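Local structure of Phosphoglucosamine/phosphogalactosamine mutase (Sulfolobus tokodaii, 2F7L) at residues M73-A78 and A185-L190; L393-T398 and K449-G454; K280-V285 and V310-K315; D220-T225 and I248-E253. The protein interconverts the 6-phosphate and 1-phosphate forms of glucosamine and galactosamine, a step toward UDP-GlcNAc and UDP-GalNAc that depends on magnesium. One frame throughout, in Å; residues are numbered along the deposited sequence.

Contact 1: M73-A78 and A185-L190; sequences MAPTPA and ALSTPL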
loop_
_atom_site.group_PDB
_atom_site.type_symbol
_atom_site.label_atom_id
_atom_site.label_comp_id
_atom_site.label_asym_id
_atom_site.label_seq_id
_atom_site.Cartn_x
_atom_site.Cartn_y
_atom_site.Cartn_z
ATOM N N MET A 73 -1.079 -18.738 -2.562
ATOM C CA MET A 73 -1.095 -17.603 -1.638
ATOM C C MET A 73 0.216 -16.818 -1.569
ATOM O O MET A 73 1.285 -17.404 -1.397
ATOM C CB MET A 73 -1.432 -18.063 -0.227
ATOM C CG MET A 73 -2.813 -18.598 -0.051
ATOM S SD MET A 73 -3.117 -18.902 1.706
ATOM C CE MET A 73 -2.564 -20.676 1.764
ATOM N N ALA A 74 0.139 -15.494 -1.667
ATOM C CA ALA A 74 1.355 -14.708 -1.588
ATOM C C ALA A 74 1.084 -13.237 -1.407
ATOM O O ALA A 74 -0.031 -12.785 -1.597
ATOM C CB ALA A 74 2.181 -14.914 -2.857
ATOM N N PRO A 75 2.089 -12.479 -0.963
ATOM C CA PRO A 75 1.862 -11.044 -0.811
ATOM C C PRO A 75 1.575 -10.514 -2.234
ATOM O O PRO A 75 2.029 -11.108 -3.230
ATOM C CB PRO A 75 3.208 -10.551 -0.270
ATOM C CG PRO A 75 3.625 -11.645 0.588
ATOM C CD PRO A 75 3.282 -12.897 -0.202
ATOM N N THR A 76 0.820 -9.419 -2.339
ATOM C CA THR A 76 0.523 -8.846 -3.658
ATOM C C THR A 76 1.806 -8.374 -4.348
ATOM O O THR A 76 1.985 -8.619 -5.540
ATOM C CB THR A 76 -0.518 -7.700 -3.560
ATOM O OG1 THR A 76 -1.765 -8.248 -3.120
ATOM C CG2 THR A 76 -0.736 -7.039 -4.902
ATOM N N PRO A 77 2.713 -7.705 -3.609
ATOM C CA PRO A 77 3.967 -7.249 -4.218
ATOM C C PRO A 77 4.665 -8.473 -4.853
ATOM O O PRO A 77 5.303 -8.357 -5.914
ATOM C CB PRO A 77 4.787 -6.731 -3.029
ATOM C CG PRO A 77 3.814 -6.467 -1.969
ATOM C CD PRO A 77 2.738 -7.503 -2.149
ATOM N N ALA A 78 4.552 -9.625 -4.183
ATOM C CA ALA A 78 5.138 -10.877 -4.656
ATOM C C ALA A 78 4.510 -11.358 -5.971
ATOM O O ALA A 78 5.222 -11.696 -6.923
ATOM C CB ALA A 78 4.983 -11.953 -3.600
ATOM N N ALA A 185 3.346 -13.661 6.248
ATOM C CA ALA A 185 4.147 -14.594 7.029
ATOM C C ALA A 185 4.902 -15.591 6.132
ATOM O O ALA A 185 5.803 -16.283 6.593
ATOM C CB ALA A 185 3.246 -15.357 8.011
ATOM N N LEU A 186 4.536 -15.667 4.858
ATOM C CA LEU A 186 5.178 -16.605 3.940
ATOM C C LEU A 186 6.428 -16.016 3.326
ATOM O O LEU A 186 7.149 -16.712 2.609
ATOM C CB LEU A 186 4.243 -16.990 2.786
ATOM C CG LEU A 186 2.856 -17.498 3.141
ATOM C CD1 LEU A 186 2.020 -17.714 1.884
ATOM C CD2 LEU A 186 3.000 -18.769 3.941
ATOM N N SER A 187 6.693 -14.742 3.586
ATOM C CA SER A 187 7.868 -14.149 2.982
ATOM C C SER A 187 8.728 -13.194 3.821
ATOM O O SER A 187 9.956 -13.262 3.769
ATOM C CB SER A 187 7.456 -13.478 1.666
ATOM O OG SER A 187 6.538 -12.437 1.886
ATOM N N THR A 188 8.115 -12.294 4.583
ATOM C CA THR A 188 8.933 -11.374 5.368
ATOM C C THR A 188 9.894 -12.152 6.281
ATOM O O THR A 188 11.067 -11.815 6.381
ATOM C CB THR A 188 8.038 -10.365 6.174
ATOM O OG1 THR A 188 7.313 -9.563 5.241
ATOM C CG2 THR A 188 8.879 -9.416 7.050
ATOM N N PRO A 189 9.411 -13.220 6.933
ATOM C CA PRO A 189 10.300 -13.984 7.808
ATOM C C PRO A 189 11.441 -14.638 7.023
ATOM O O PRO A 189 12.539 -14.846 7.537
ATOM C CB PRO A 189 9.358 -15.015 8.438
ATOM C CG PRO A 189 8.084 -14.329 8.450
ATOM C CD PRO A 189 8.032 -13.691 7.091
ATOM N N LEU A 190 11.171 -14.967 5.770
ATOM C CA LEU A 190 12.179 -15.591 4.949
ATOM C C LEU A 190 13.256 -14.571 4.657
ATOM O O LEU A 190 14.442 -14.879 4.732
ATOM C CB LEU A 190 11.544 -16.121 3.661
ATOM C CG LEU A 190 11.354 -17.640 3.453
ATOM C CD1 LEU A 190 11.105 -18.379 4.730
ATOM C CD2 LEU A 190 10.211 -17.822 2.504
#

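Contact 2: L393-T398 and K449-G454; sequences LEVYST and KKIVEG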
loop_
_atom_site.group_PDB
_atom_site.type_symbol
_atom_site.label_atom_id
_atom_site.label_comp_id
_atom_site.label_asym_id
_atom_site.label_seq_id
_atom_site.Cartn_x
_atom_site.Cartn_y
_atom_site.Cartn_z
ATOM N N LEU A 393 -9.220 28.001 1.575
ATOM C CA LEU A 393 -8.154 28.398 0.691
ATOM C C LEU A 393 -7.927 29.898 0.823
ATOM O O LEU A 393 -6.833 30.345 1.177
ATOM C CB LEU A 393 -8.526 28.034 -0.737
ATOM C CG LEU A 393 -7.392 27.589 -1.649
ATOM C CD1 LEU A 393 -6.197 27.105 -0.828
ATOM C CD2 LEU A 393 -7.929 26.503 -2.579
ATOM N N GLU A 394 -8.974 30.676 0.572
ATOM C CA GLU A 394 -8.854 32.123 0.651
ATOM C C GLU A 394 -8.836 32.671 2.064
ATOM O O GLU A 394 -9.092 33.850 2.277
ATOM C CB GLU A 394 -9.964 32.804 -0.149
ATOM C CG GLU A 394 -11.340 32.732 0.484
ATOM C CD GLU A 394 -12.413 33.314 -0.426
ATOM O OE1 GLU A 394 -12.270 34.499 -0.816
ATOM O OE2 GLU A 394 -13.390 32.591 -0.750
ATOM N N VAL A 395 -8.547 31.817 3.032
ATOM C CA VAL A 395 -8.445 32.282 4.400
ATOM C C VAL A 395 -7.140 31.775 4.975
ATOM O O VAL A 395 -6.589 32.378 5.892
ATOM C CB VAL A 395 -9.651 31.837 5.303
ATOM C CG1 VAL A 395 -10.063 30.427 5.002
ATOM C CG2 VAL A 395 -9.270 31.945 6.767
ATOM N N TYR A 396 -6.630 30.672 4.431
ATOM C CA TYR A 396 -5.368 30.143 4.936
ATOM C C TYR A 396 -4.184 30.339 3.997
ATOM O O TYR A 396 -3.027 30.327 4.437
ATOM C CB TYR A 396 -5.509 28.681 5.347
ATOM C CG TYR A 396 -6.182 28.531 6.689
ATOM C CD1 TYR A 396 -7.559 28.302 6.788
ATOM C CD2 TYR A 396 -5.451 28.661 7.867
ATOM C CE1 TYR A 396 -8.187 28.205 8.029
ATOM C CE2 TYR A 396 -6.068 28.571 9.110
ATOM C CZ TYR A 396 -7.432 28.343 9.186
ATOM O OH TYR A 396 -8.032 28.280 10.422
ATOM N N SER A 397 -4.464 30.522 2.709
ATOM C CA SER A 397 -3.418 30.806 1.772
ATOM C C SER A 397 -2.721 32.096 2.234
ATOM O O SER A 397 -3.289 32.869 3.010
ATOM C CB SER A 397 -3.960 30.987 0.357
ATOM O OG SER A 397 -3.070 31.761 -0.423
ATOM N N THR A 398 -1.510 32.338 1.763
ATOM C CA THR A 398 -0.768 33.468 2.194
ATOM C C THR A 398 0.617 33.311 1.564
ATOM O O THR A 398 1.139 32.198 1.576
ATOM C CB THR A 398 -0.590 33.501 3.726
ATOM O OG1 THR A 398 0.619 34.186 4.050
ATOM C CG2 THR A 398 -0.528 32.083 4.275
ATOM N N LYS A 449 -12.807 22.809 11.175
ATOM C CA LYS A 449 -14.082 22.136 11.444
ATOM C C LYS A 449 -15.232 23.126 11.248
ATOM O O LYS A 449 -16.240 22.804 10.621
ATOM C CB LYS A 449 -14.097 21.585 12.880
ATOM C CG LYS A 449 -15.188 20.559 13.205
ATOM C CD LYS A 449 -14.740 19.738 14.411
ATOM C CE LYS A 449 -15.540 18.442 14.637
ATOM N NZ LYS A 449 -16.876 18.599 15.319
ATOM N N LYS A 450 -15.063 24.335 11.776
ATOM C CA LYS A 450 -16.076 25.366 11.646
ATOM C C LYS A 450 -16.380 25.629 10.191
ATOM O O LYS A 450 -17.510 25.442 9.755
ATOM C CB LYS A 450 -15.615 26.668 12.291
ATOM C CG LYS A 450 -16.191 26.891 13.670
ATOM C CD LYS A 450 -15.213 26.515 14.770
ATOM C CE LYS A 450 -14.322 27.703 15.150
ATOM N NZ LYS A 450 -13.440 28.141 14.023
ATOM N N ILE A 451 -15.358 26.057 9.449
ATOM C CA ILE A 451 -15.486 26.369 8.022
ATOM C C ILE A 451 -16.131 25.240 7.228
ATOM O O ILE A 451 -16.964 25.480 6.352
ATOM C CB ILE A 451 -14.110 26.655 7.373
ATOM C CG1 ILE A 451 -13.438 27.837 8.056
ATOM C CG2 ILE A 451 -14.278 26.933 5.888
ATOM C CD1 ILE A 451 -12.065 28.151 7.502
ATOM N N VAL A 452 -15.727 24.007 7.531
ATOM C CA VAL A 452 -16.259 22.844 6.831
ATOM C C VAL A 452 -17.727 22.744 7.157
ATOM O O VAL A 452 -18.544 22.361 6.322
ATOM C CB VAL A 452 -15.533 21.536 7.255
ATOM C CG1 VAL A 452 -16.297 20.325 6.755
ATOM C CG2 VAL A 452 -14.110 21.528 6.699
ATOM N N GLU A 453 -18.058 23.116 8.385
ATOM C CA GLU A 453 -19.436 23.083 8.830
ATOM C C GLU A 453 -20.224 24.195 8.160
ATOM O O GLU A 453 -21.404 24.375 8.434
ATOM C CB GLU A 453 -19.483 23.240 10.346
ATOM C CG GLU A 453 -19.331 21.935 11.104
ATOM C CD GLU A 453 -18.846 22.148 12.521
ATOM O OE1 GLU A 453 -19.252 23.150 13.152
ATOM O OE2 GLU A 453 -18.051 21.312 13.007
ATOM N N GLY A 454 -19.570 24.917 7.253
ATOM C CA GLY A 454 -20.224 26.026 6.586
ATOM C C GLY A 454 -20.353 27.058 7.679
ATOM O O GLY A 454 -21.218 27.933 7.641
#

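Contact 3: K280-V285 and V310-K315; sequences KIVTAV and VDIAHK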
loop_
_atom_site.group_PDB
_atom_site.type_symbol
_atom_site.label_atom_id
_atom_site.label_comp_id
_atom_site.label_asym_id
_atom_site.label_seq_id
_atom_site.Cartn_x
_atom_site.Cartn_y
_atom_site.Cartn_z
ATOM N N LYS A 280 14.573 12.850 -5.755
ATOM C CA LYS A 280 13.199 13.262 -5.901
ATOM C C LYS A 280 12.309 12.061 -5.622
ATOM O O LYS A 280 12.534 10.976 -6.165
ATOM C CB LYS A 280 12.973 13.721 -7.325
ATOM C CG LYS A 280 11.546 14.075 -7.643
ATOM C CD LYS A 280 11.304 14.006 -9.141
ATOM C CE LYS A 280 12.602 14.183 -9.918
ATOM N NZ LYS A 280 13.396 15.350 -9.405
ATOM N N ILE A 281 11.293 12.273 -4.791
ATOM C CA ILE A 281 10.364 11.226 -4.431
ATOM C C ILE A 281 8.933 11.728 -4.576
ATOM O O ILE A 281 8.702 12.931 -4.645
ATOM C CB ILE A 281 10.640 10.748 -2.985
ATOM C CG1 ILE A 281 10.347 11.867 -1.979
ATOM C CG2 ILE A 281 12.109 10.306 -2.864
ATOM C CD1 ILE A 281 8.899 12.040 -1.637
ATOM N N VAL A 282 7.979 10.798 -4.642
ATOM C CA VAL A 282 6.555 11.112 -4.782
ATOM C C VAL A 282 5.851 10.703 -3.499
ATOM O O VAL A 282 6.239 9.737 -2.858
ATOM C CB VAL A 282 5.923 10.298 -5.937
ATOM C CG1 VAL A 282 4.438 10.600 -6.066
ATOM C CG2 VAL A 282 6.636 10.603 -7.231
ATOM N N THR A 283 4.833 11.448 -3.099
ATOM C CA THR A 283 4.054 11.074 -1.916
ATOM C C THR A 283 2.699 11.770 -1.937
ATOM O O THR A 283 2.521 12.795 -2.601
ATOM C CB THR A 283 4.782 11.384 -0.591
ATOM O OG1 THR A 283 4.288 10.495 0.418
ATOM C CG2 THR A 283 4.526 12.814 -0.146
ATOM N N ALA A 284 1.733 11.204 -1.231
ATOM C CA ALA A 284 0.405 11.790 -1.213
ATOM C C ALA A 284 0.262 12.897 -0.169
ATOM O O ALA A 284 0.914 12.905 0.889
ATOM C CB ALA A 284 -0.642 10.711 -0.991
ATOM N N VAL A 285 -0.612 13.836 -0.501
ATOM C CA VAL A 285 -0.906 14.980 0.348
ATOM C C VAL A 285 -1.340 14.583 1.754
ATOM O O VAL A 285 -1.513 15.437 2.609
ATOM C CB VAL A 285 -1.990 15.857 -0.311
ATOM C CG1 VAL A 285 -1.387 16.632 -1.488
ATOM C CG2 VAL A 285 -3.143 14.976 -0.796
ATOM N N VAL A 310 -1.833 2.935 -6.339
ATOM C CA VAL A 310 -1.693 2.555 -7.739
ATOM C C VAL A 310 -1.172 3.774 -8.512
ATOM O O VAL A 310 -0.165 3.693 -9.224
ATOM C CB VAL A 310 -3.054 2.116 -8.357
ATOM C CG1 VAL A 310 -2.843 1.617 -9.774
ATOM C CG2 VAL A 310 -3.719 1.050 -7.491
ATOM N N ASP A 311 -1.863 4.904 -8.358
ATOM C CA ASP A 311 -1.487 6.141 -9.026
ATOM C C ASP A 311 -0.033 6.484 -8.744
ATOM O O ASP A 311 0.726 6.807 -9.653
ATOM C CB ASP A 311 -2.388 7.275 -8.549
ATOM C CG ASP A 311 -3.735 7.303 -9.264
ATOM O OD1 ASP A 311 -4.746 7.687 -8.608
ATOM O OD2 ASP A 311 -3.771 6.961 -10.477
ATOM N N ILE A 312 0.352 6.427 -7.478
ATOM C CA ILE A 312 1.717 6.727 -7.086
ATOM C C ILE A 312 2.684 5.822 -7.839
ATOM O O ILE A 312 3.653 6.292 -8.432
ATOM C CB ILE A 312 1.911 6.518 -5.560
ATOM C CG1 ILE A 312 1.146 7.599 -4.797
ATOM C CG2 ILE A 312 3.406 6.482 -5.194
ATOM C CD1 ILE A 312 1.210 7.434 -3.291
ATOM N N ALA A 313 2.423 4.518 -7.811
ATOM C CA ALA A 313 3.296 3.568 -8.486
ATOM C C ALA A 313 3.546 4.067 -9.897
ATOM O O ALA A 313 4.685 4.108 -10.346
ATOM C CB ALA A 313 2.668 2.170 -8.498
ATOM N N HIS A 314 2.488 4.473 -10.585
ATOM C CA HIS A 314 2.635 4.995 -11.943
ATOM C C HIS A 314 3.418 6.327 -11.989
ATOM O O HIS A 314 4.330 6.484 -12.790
ATOM C CB HIS A 314 1.258 5.148 -12.595
ATOM C CG HIS A 314 0.661 3.850 -13.055
ATOM N ND1 HIS A 314 1.268 3.040 -13.993
ATOM C CD2 HIS A 314 -0.501 3.234 -12.725
ATOM C CE1 HIS A 314 0.506 1.985 -14.221
ATOM N NE2 HIS A 314 -0.574 2.078 -13.467
ATOM N N LYS A 315 3.079 7.279 -11.126
ATOM C CA LYS A 315 3.798 8.544 -11.105
ATOM C C LYS A 315 5.283 8.314 -10.826
ATOM O O LYS A 315 6.135 8.927 -11.447
ATOM C CB LYS A 315 3.208 9.488 -10.050
ATOM C CG LYS A 315 3.735 10.918 -10.130
ATOM C CD LYS A 315 3.077 11.833 -9.119
ATOM C CE LYS A 315 3.815 13.161 -8.993
ATOM N NZ LYS A 315 3.858 13.922 -10.273
#

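Contact 4: D220-T225 and I248-E253; sequences DSLKET and IFIDSE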
loop_
_atom_site.group_PDB
_atom_site.type_symbol
_atom_site.label_atom_id
_atom_site.label_comp_id
_atom_site.label_asym_id
_atom_site.label_seq_id
_atom_site.Cartn_x
_atom_site.Cartn_y
_atom_site.Cartn_z
ATOM N N ASP A 220 -3.815 1.801 16.637
ATOM C CA ASP A 220 -4.737 1.068 17.484
ATOM C C ASP A 220 -4.635 -0.448 17.367
ATOM O O ASP A 220 -4.692 -1.148 18.377
ATOM C CB ASP A 220 -6.170 1.500 17.212
ATOM C CG ASP A 220 -7.035 1.383 18.447
ATOM O OD1 ASP A 220 -7.832 0.411 18.573
ATOM O OD2 ASP A 220 -6.881 2.274 19.316
ATOM N N SER A 221 -4.483 -0.958 16.145
ATOM C CA SER A 221 -4.391 -2.398 15.941
ATOM C C SER A 221 -3.046 -2.931 16.385
ATOM O O SER A 221 -2.935 -4.091 16.776
ATOM C CB SER A 221 -4.625 -2.750 14.473
ATOM O OG SER A 221 -3.682 -2.113 13.632
ATOM N N LEU A 222 -2.022 -2.087 16.322
ATOM C CA LEU A 222 -0.700 -2.519 16.710
ATOM C C LEU A 222 -0.533 -2.383 18.200
ATOM O O LEU A 222 0.428 -2.897 18.773
ATOM C CB LEU A 222 0.364 -1.702 15.990
ATOM C CG LEU A 222 0.294 -1.869 14.474
ATOM C CD1 LEU A 222 1.453 -1.156 13.822
ATOM C CD2 LEU A 222 0.310 -3.347 14.120
ATOM N N LYS A 223 -1.484 -1.700 18.829
ATOM C CA LYS A 223 -1.458 -1.487 20.273
ATOM C C LYS A 223 -0.741 -2.611 21.035
ATOM O O LYS A 223 0.277 -2.383 21.676
ATOM C CB LYS A 223 -2.894 -1.351 20.810
ATOM C CG LYS A 223 -3.154 -0.121 21.674
ATOM C CD LYS A 223 -2.744 1.166 20.931
ATOM C CE LYS A 223 -3.392 2.457 21.509
ATOM N NZ LYS A 223 -4.883 2.463 21.317
ATOM N N GLU A 224 -1.262 -3.829 20.943
ATOM C CA GLU A 224 -0.682 -4.948 21.668
ATOM C C GLU A 224 0.638 -5.483 21.146
ATOM O O GLU A 224 1.478 -5.919 21.940
ATOM C CB GLU A 224 -1.664 -6.101 21.742
ATOM C CG GLU A 224 -2.984 -5.773 22.354
ATOM C CD GLU A 224 -3.892 -6.963 22.295
ATOM O OE1 GLU A 224 -4.108 -7.467 21.166
ATOM O OE2 GLU A 224 -4.375 -7.415 23.364
ATOM N N THR A 225 0.850 -5.480 19.834
ATOM C CA THR A 225 2.119 -6.012 19.388
ATOM C C THR A 225 3.215 -5.021 19.800
ATOM O O THR A 225 4.319 -5.430 20.161
ATOM C CB THR A 225 2.126 -6.341 17.856
ATOM O OG1 THR A 225 2.379 -5.157 17.104
ATOM C CG2 THR A 225 0.790 -6.956 17.428
ATOM N N ILE A 248 4.408 -0.920 8.429
ATOM C CA ILE A 248 4.636 0.148 9.383
ATOM C C ILE A 248 5.490 -0.452 10.499
ATOM O O ILE A 248 5.228 -1.560 10.975
ATOM C CB ILE A 248 3.328 0.794 9.938
ATOM C CG1 ILE A 248 2.388 -0.263 10.453
ATOM C CG2 ILE A 248 2.647 1.647 8.860
ATOM C CD1 ILE A 248 1.134 0.339 10.985
ATOM N N PHE A 249 6.544 0.273 10.870
ATOM C CA PHE A 249 7.502 -0.179 11.876
ATOM C C PHE A 249 7.272 0.236 13.313
ATOM O O PHE A 249 6.537 1.183 13.609
ATOM C CB PHE A 249 8.920 0.249 11.474
ATOM C CG PHE A 249 9.357 -0.273 10.128
ATOM C CD1 PHE A 249 8.961 0.366 8.957
ATOM C CD2 PHE A 249 10.165 -1.411 10.033
ATOM C CE1 PHE A 249 9.363 -0.109 7.705
ATOM C CE2 PHE A 249 10.573 -1.902 8.779
ATOM C CZ PHE A 249 10.172 -1.248 7.610
ATOM N N ILE A 250 7.931 -0.495 14.204
ATOM C CA ILE A 250 7.856 -0.252 15.641
ATOM C C ILE A 250 9.293 -0.332 16.131
ATOM O O ILE A 250 9.898 -1.396 16.059
ATOM C CB ILE A 250 7.008 -1.338 16.329
ATOM C CG1 ILE A 250 5.641 -1.428 15.642
ATOM C CG2 ILE A 250 6.821 -1.007 17.796
ATOM C CD1 ILE A 250 4.759 -2.538 16.182
ATOM N N ASP A 251 9.846 0.784 16.608
ATOM C CA ASP A 251 11.238 0.808 17.067
ATOM C C ASP A 251 11.505 0.177 18.433
ATOM O O ASP A 251 10.586 -0.263 19.136
ATOM C CB ASP A 251 11.769 2.232 17.082
ATOM C CG ASP A 251 11.062 3.102 18.104
ATOM O OD1 ASP A 251 10.533 2.544 19.102
ATOM O OD2 ASP A 251 11.048 4.347 17.910
ATOM N N SER A 252 12.786 0.147 18.797
ATOM C CA SER A 252 13.257 -0.433 20.058
ATOM C C SER A 252 12.506 0.030 21.306
ATOM O O SER A 252 12.422 -0.705 22.283
ATOM C CB SER A 252 14.742 -0.145 20.208
ATOM O OG SER A 252 15.106 0.979 19.413
ATOM N N GLU A 253 11.963 1.246 21.268
ATOM C CA GLU A 253 11.210 1.790 22.397
ATOM C C GLU A 253 9.836 1.164 22.504
ATOM O O GLU A 253 9.162 1.297 23.522
ATOM C CB GLU A 253 11.048 3.306 22.263
ATOM C CG GLU A 253 12.352 4.074 22.176
ATOM C CD GLU A 253 13.270 3.842 23.374
ATOM O OE1 GLU A 253 13.088 2.827 24.095
ATOM O OE2 GLU A 253 14.190 4.680 23.579
#

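Contact 1: M73-A78 and A185-L190
Leu186 and Ser187 meet Met73 and Pro75 where the first and second alpha/beta/alpha domains of the mutase come together. Leu186 has the most surface buried here. Its branch CD1 lies 3.4 Å from the backbone Met73 O and, beside it, 4.1 Å from Met73 CB, so a single methyl rests on the end of strand 67-73 while the bulk of the methionine side chain goes its own way. With CG anti to its own carbonyl carbon (chi1 -52°) and the outer chain extended, Leu186 can send that methyl across to the neighbouring domain. Further along, the hydroxyl of Ser187 sits over the outer edge of the Pro75 ring, OG being 3.3 Å from Pro75 CG and 3.9 Å from Pro75 CD. This is a van der Waals touch, for the proline ring carbons offer no acceptor.

Neighbours place both chains. Pro75 and Ser187 are the N-cap residues of helices 76-86 and 188-194, though the Ser187 side chain makes no capping bond. Pro77 and Pro189 follow in the first turns, where a missing N-H costs nothing. Val183 supports Met73 and Pro75 from the second domain, within which Thr188 OG1 bonds to His240.

The junction is small, 154 Å² in all, and rests on van der Waals touches, two of them between a carbon and an oxygen. With no hydrogen bond between the segments, the directional link nearby is that of Thr76 OG1 to Asp243, which joins the first domain to the second beside the probable magnesium site.

Contact 2: L393-T398 and K449-G454
Ile451 projects from helix 438-452 into the end of helix 385-396, where it meets Val395 and Tyr396. The two helices cover one face of the five-stranded antiparallel sheet of the C-terminal domain, a TBP-like fold, and this contact joins them near their C-terminal ends.

Ile451 gives up 46 Å² to the contact, more than Val395 and Tyr396 together, which lose 18 Å² each. Its shape explains that share: CG1 stands anti to the carbonyl carbon (chi1 -60°) and CD1 continues in a straight line (chi2 178°), so the longer branch spans the gap between the helices. A beta-branched residue is well placed here, since its stiff stem keeps the long arm aimed outward. Val395 and Ile451 reach toward each other tip to tip, the valine contributing CG1 alone. Tyr396 instead offers the rim of its ring.

Other neighbours complete the small hydrophobic cluster. Tyr396 packs edge-to-face with Phe418 of the sheet and also touches Leu444 and Leu448 of helix 438-452, which makes it a bridge between helix and sheet as well as between the helices. Ile451 in turn lies against Ile392, and one residue on, Val452 faces the sheet at Val377. An aromatic residue suits the position of Tyr396 because its ring is wide enough to serve all these partners at once, while Val395, near the solvent, needs only a compact methyl.

The meeting point is one methyl: Ile451 CD1 lies in the plane of the Tyr396 ring, 3.9 Å from Tyr396 CE1, and equally 3.9 Å from Val395 CG1.

Contact 3: K280-V285 and V310-K315
Lys315 lays the aliphatic part of its side chain across Val282, midway along strand 280-284. From CB the chain leaves with CG anti to the backbone N (chi1 -170°), a turn that carries it from the helix toward the strand. CG comes first, 4.1 Å from Val282 CG2 and just as far from CG1. CD makes the closest approach, 3.6 Å to Val282 CG1, and CE passes the same methyl at 3.9 Å. There the chain bends (chi4 60°), and NZ forms a salt bridge with Glu319, one turn further along. Lysine fits because its methylenes can cover a valine while the charged end finds an acid on the partly exposed side. A serine here would end the chain before the strand, and would probably leave the two methyls of Val282 poorly covered and Glu319 without its charged mate.

Ile312, one turn earlier, extends the apolar surface. Its CG2 is 4.3 Å from Val282 CG1, and its CD1 reaches Ala284, 4.4 Å from Ala284 CB. The small alanine leaves room for the end of Ile312, and the forked valine fills the space between isoleucine and lysine.

The short segments run nearly antiparallel, at 164°, with their axes 8.7 Å apart. Helix 309-318 is the connection of a beta-alpha-beta crossover from strand 301-305 to strand 323-326, passing over the intervening strand 280-284 in domain III. Ile312 also touches Glu326 and Met332, while Asp311 forms a salt bridge with Arg118 and His314 NE2 a hydrogen bond with main-chain Glu115 O, both of the first domain.

Contact 4: D220-T225 and I248-E253
Leu222 packs onto Ile248 and Ile250 in the second alpha/beta/alpha domain, where the chain entering helix 223-231 covers strand 248-251, the antiparallel edge of a four-stranded mixed sheet.

The strand alternates: Ile248 and Ile250 aim their side chains toward segment 220-225, while Phe249 between them turns to the other face. The two isoleucines differ in rotation. Ile248 holds CG1 between its backbone N and carbonyl carbon (chi1 51°), whereas in Ile250 CG1 lies anti to the carbonyl carbon (chi1 -54°), and both then run out straight to CD1. Leu222 also keeps CG anti to its carbonyl carbon (chi1 -62°), and its extended CD1 is thereby brought to the isoleucines. Leu222 CD1 lies against Ile248 CD1 and is 3.6 Å from Ile248 CG1. Leu222 CD1 is 4.3 Å from Ile250 CD1. Branched aliphatic chains suit this buried seam, since each can offer a methyl without polar demands.

Leu222 also leans on Ala239 and Asp178 of strands 236-239 and 174-178, with Arg213 of a loop beside it. On the outer side Lys223 NZ makes a salt bridge with Asp220 OD2.

Thr225 meets Ile250 at about a right angle: its OG1 stands 3.7 Å from Ile250 CD1 and donates a weak 3.4 Å bond to Leu222 O.

Overall arrangement
From the N terminus, contact 1 closes the longest loop, the 106 residues between 73-78 and 185-190, and so ties the first domain to the second. Contact 4 follows and joins segment 220-225 to the edge strand of the second domain's own sheet. Contact 3 then links a strand to the crossover helix over it in the third domain, and contact 2 closes last, bringing together the two helices of the C-terminal domain. All four stand in series, none nested and none crossing. Contacts 1 and 3 lie on opposite sides of the chain's centre, and contact 2 is remote, its centre about 44 Å from that of contact 1.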